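Local coordinates for protein pectate lyase (Pectobacterium carotovorum, PDB 4U49) that probably cleaves polygalacturonate and methylated pectins by calcium-dependent beta-elimination, acting within the chain as a secreted polysaccharide lyase of family 3, at residues A[293-304]-A[336-347]. Sequence-based numbering, arbitrary orientation.
Sequences VAEIRDLRIKGY and NCKVSRSNVKPL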
# COMPACT_ATOMS: atom_id res chain seq x y z
N VAL A 293 -1.28 17.63 6.15
CA VAL A 293 -2.38 16.98 6.84
C VAL A 293 -2.35 15.47 6.63
O VAL A 293 -2.39 14.98 5.50
CB VAL A 293 -3.75 17.51 6.37
CG1 VAL A 293 -4.87 16.69 6.97
CG2 VAL A 293 -3.91 18.98 6.74
N ALA A 294 -2.25 14.73 7.74
CA ALA A 294 -2.44 13.29 7.72
C ALA A 294 -3.82 12.96 8.26
O ALA A 294 -4.11 13.19 9.44
CB ALA A 294 -1.37 12.59 8.54
N GLU A 295 -4.68 12.44 7.39
CA GLU A 295 -6.01 12.02 7.81
C GLU A 295 -6.09 10.50 7.80
O GLU A 295 -5.83 9.86 6.77
CB GLU A 295 -7.08 12.63 6.89
CG GLU A 295 -8.50 12.25 7.27
CD GLU A 295 -9.55 13.15 6.64
OE1 GLU A 295 -9.20 13.91 5.71
OE2 GLU A 295 -10.71 13.11 7.09
N ILE A 296 -6.42 9.91 8.94
CA ILE A 296 -6.40 8.46 9.09
C ILE A 296 -7.73 7.96 9.64
O ILE A 296 -8.17 8.38 10.71
CB ILE A 296 -5.26 8.01 10.02
CG1 ILE A 296 -3.91 8.46 9.44
CG2 ILE A 296 -5.31 6.50 10.23
CD1 ILE A 296 -2.77 8.43 10.43
N ARG A 297 -8.37 7.05 8.90
CA ARG A 297 -9.73 6.63 9.22
C ARG A 297 -9.84 5.23 9.81
O ARG A 297 -10.52 5.01 10.81
CB ARG A 297 -10.62 6.70 7.98
CG ARG A 297 -10.64 8.03 7.26
CD ARG A 297 -11.89 8.16 6.40
NE ARG A 297 -11.65 8.83 5.13
CZ ARG A 297 -11.56 10.15 4.98
NH1 ARG A 297 -11.69 10.94 6.04
NH2 ARG A 297 -11.34 10.67 3.79
N ASP A 298 -9.18 4.27 9.17
CA ASP A 298 -9.35 2.86 9.54
C ASP A 298 -8.02 2.13 9.48
O ASP A 298 -7.72 1.42 8.52
CB ASP A 298 -10.39 2.20 8.62
CG ASP A 298 -10.57 0.72 8.89
OD1 ASP A 298 -10.19 0.24 9.98
OD2 ASP A 298 -11.10 0.02 7.99
N LEU A 299 -7.21 2.31 10.52
CA LEU A 299 -5.89 1.71 10.57
C LEU A 299 -5.85 0.54 11.54
O LEU A 299 -6.20 0.69 12.71
CB LEU A 299 -4.85 2.77 10.95
CG LEU A 299 -3.39 2.34 11.00
CD1 LEU A 299 -2.93 1.82 9.65
CD2 LEU A 299 -2.51 3.50 11.46
N ARG A 300 -5.42 -0.62 11.05
CA ARG A 300 -5.29 -1.81 11.89
C ARG A 300 -3.82 -2.18 12.03
O ARG A 300 -3.12 -2.34 11.03
CB ARG A 300 -6.08 -2.98 11.30
CG ARG A 300 -7.47 -2.64 10.79
CD ARG A 300 -7.93 -3.69 9.79
NE ARG A 300 -9.24 -3.41 9.20
CZ ARG A 300 -9.45 -2.55 8.21
NH1 ARG A 300 -8.44 -1.86 7.70
NH2 ARG A 300 -10.67 -2.37 7.73
N ILE A 301 -3.35 -2.33 13.27
CA ILE A 301 -1.95 -2.64 13.51
C ILE A 301 -1.80 -3.82 14.45
O ILE A 301 -2.46 -3.88 15.49
CB ILE A 301 -1.20 -1.42 14.09
CG1 ILE A 301 -1.31 -0.22 13.14
CG2 ILE A 301 0.26 -1.76 14.33
CD1 ILE A 301 -0.64 1.03 13.67
N LYS A 302 -0.93 -4.76 14.09
CA LYS A 302 -0.70 -5.95 14.92
C LYS A 302 -0.14 -5.57 16.28
O LYS A 302 0.90 -4.91 16.38
CB LYS A 302 0.26 -6.91 14.21
CG LYS A 302 0.61 -8.14 15.03
CD LYS A 302 1.59 -9.04 14.30
CE LYS A 302 1.93 -10.27 15.13
NZ LYS A 302 2.99 -11.10 14.49
N GLY A 303 -0.84 -5.99 17.33
CA GLY A 303 -0.43 -5.72 18.70
C GLY A 303 -0.32 -4.25 19.02
O GLY A 303 0.59 -3.82 19.74
N TYR A 304 -1.25 -3.46 18.50
CA TYR A 304 -1.18 -2.01 18.66
C TYR A 304 -1.37 -1.55 20.10
O TYR A 304 -2.29 -1.99 20.79
CB TYR A 304 -2.22 -1.31 17.78
CG TYR A 304 -2.28 0.17 18.05
CD1 TYR A 304 -1.25 1.01 17.64
CD2 TYR A 304 -3.36 0.74 18.73
CE1 TYR A 304 -1.29 2.37 17.89
CE2 TYR A 304 -3.41 2.10 18.98
CZ TYR A 304 -2.37 2.91 18.56
OH TYR A 304 -2.41 4.26 18.81
N ASN A 336 -3.13 19.20 11.84
CA ASN A 336 -2.21 18.44 10.99
C ASN A 336 -2.39 16.92 11.15
O ASN A 336 -2.12 16.16 10.22
CB ASN A 336 -0.76 18.82 11.29
CG ASN A 336 -0.49 20.29 11.04
OD1 ASN A 336 -0.48 21.10 11.97
ND2 ASN A 336 -0.26 20.65 9.78
N CYS A 337 -2.83 16.50 12.33
CA CYS A 337 -3.08 15.08 12.56
C CYS A 337 -4.57 14.83 12.70
O CYS A 337 -5.10 14.77 13.82
CB CYS A 337 -2.32 14.59 13.79
SG CYS A 337 -0.51 14.53 13.55
N LYS A 338 -5.25 14.70 11.57
CA LYS A 338 -6.68 14.41 11.56
C LYS A 338 -6.91 12.92 11.77
O LYS A 338 -7.34 12.21 10.86
CB LYS A 338 -7.32 14.89 10.26
CG LYS A 338 -7.29 16.40 10.10
CD LYS A 338 -8.06 16.86 8.88
CE LYS A 338 -8.02 18.37 8.74
NZ LYS A 338 -8.76 18.85 7.54
N VAL A 339 -6.62 12.47 12.99
CA VAL A 339 -6.80 11.09 13.38
C VAL A 339 -7.22 11.03 14.85
O VAL A 339 -6.66 11.73 15.70
CB VAL A 339 -5.50 10.26 13.17
CG1 VAL A 339 -4.32 10.90 13.89
CG2 VAL A 339 -5.70 8.82 13.62
N SER A 340 -8.24 10.23 15.14
CA SER A 340 -8.68 10.03 16.52
C SER A 340 -8.22 8.66 16.99
O SER A 340 -7.94 7.78 16.18
CB SER A 340 -10.20 10.16 16.63
OG SER A 340 -10.64 11.40 16.10
N ARG A 341 -8.14 8.47 18.31
CA ARG A 341 -7.72 7.20 18.87
C ARG A 341 -8.62 6.05 18.42
O ARG A 341 -8.19 4.90 18.34
CB ARG A 341 -7.67 7.28 20.39
CG ARG A 341 -6.47 8.03 20.92
CD ARG A 341 -6.52 8.18 22.43
NE ARG A 341 -5.28 8.77 22.94
CZ ARG A 341 -5.04 10.08 22.97
NH1 ARG A 341 -5.94 10.94 22.52
NH2 ARG A 341 -3.88 10.52 23.45
N SER A 342 -9.87 6.38 18.11
CA SER A 342 -10.84 5.38 17.66
C SER A 342 -10.57 4.93 16.22
O SER A 342 -11.10 3.91 15.77
CB SER A 342 -12.26 5.93 17.77
OG SER A 342 -12.43 7.09 16.98
N ASN A 343 -9.74 5.68 15.50
CA ASN A 343 -9.39 5.34 14.12
C ASN A 343 -8.30 4.28 14.03
O ASN A 343 -8.02 3.75 12.95
CB ASN A 343 -8.95 6.59 13.36
CG ASN A 343 -10.08 7.59 13.18
OD1 ASN A 343 -9.99 8.72 13.65
ND2 ASN A 343 -11.13 7.18 12.49
N VAL A 344 -7.67 3.97 15.16
CA VAL A 344 -6.59 3.00 15.19
C VAL A 344 -6.92 1.86 16.14
O VAL A 344 -7.23 2.09 17.31
CB VAL A 344 -5.25 3.64 15.60
CG1 VAL A 344 -4.11 2.66 15.40
CG2 VAL A 344 -5.01 4.92 14.81
N LYS A 345 -6.87 0.63 15.64
CA LYS A 345 -7.28 -0.53 16.43
C LYS A 345 -6.26 -1.66 16.32
O LYS A 345 -5.62 -1.84 15.28
CB LYS A 345 -8.66 -1.00 15.98
CG LYS A 345 -9.75 0.04 16.18
CD LYS A 345 -11.14 -0.53 15.93
CE LYS A 345 -12.20 0.53 16.16
NZ LYS A 345 -12.10 1.13 17.53
N PRO A 346 -6.11 -2.44 17.41
CA PRO A 346 -5.12 -3.51 17.47
C PRO A 346 -5.43 -4.69 16.56
O PRO A 346 -6.45 -4.69 15.86
CB PRO A 346 -5.17 -3.96 18.94
CG PRO A 346 -5.83 -2.83 19.67
CD PRO A 346 -6.81 -2.27 18.69
N LEU A 347 -4.55 -5.68 16.58
CA LEU A 347 -4.69 -6.87 15.75
C LEU A 347 -3.79 -7.98 16.29
O LEU A 347 -3.94 -9.16 15.96
CB LEU A 347 -4.34 -6.55 14.29
CG LEU A 347 -4.61 -7.62 13.24
CD1 LEU A 347 -6.07 -8.05 13.28
CD2 LEU A 347 -4.24 -7.10 11.86
OXT LEU A 347 -2.89 -7.71 17.08
O HOH W 1 -9.83 10.71 10.97
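Asn-343 bridges two short parallel pairings, Ala-294/Glu-295 with Cys-337/Lys-338 and Leu-299/Arg-300 with Val-344/Lys-345, whose register differs by two residues. Its ND2 donates to Arg-297 O at 2.8 Å, the acceptor lying 20° out of the amide plane. OD1 of the same amide takes the backbone N of Ser-340 on an in-plane lone pair (2.8 Å), so bonds at both ends fix the amide's rotation. Backbone bonds flank this junction: Ile-296 N to Lys-338 O (3.1 Å) and Leu-299 N to Asn-343 O (2.9 Å). A water lies 2.9 Å from both Ile-296 O and Lys-338 O, bridging the two carbonyls.

Farther along, Val-344 CG1 sits over the Tyr-304 ring, 3.6 Å from its centroid and 10° off the normal, a CH-pi contact. With CG1 anti to its backbone N (chi1 -171°), Val-344 directs that methyl onto the ring. The C-terminal carboxylate closes the end, Leu-347 OXT accepting Gly-303 N at 2.7 Å within the type II turn.

Outward, strands 267-271 and 274-277 pair with the other edge of 293-304, and the Cys-312 disulfide tethers Cys-337. The C-terminal segment thus extends a parallel beta-helix face; loop 339-343 takes up the two extra residues, pinned to the neighbouring strand by Asn-343.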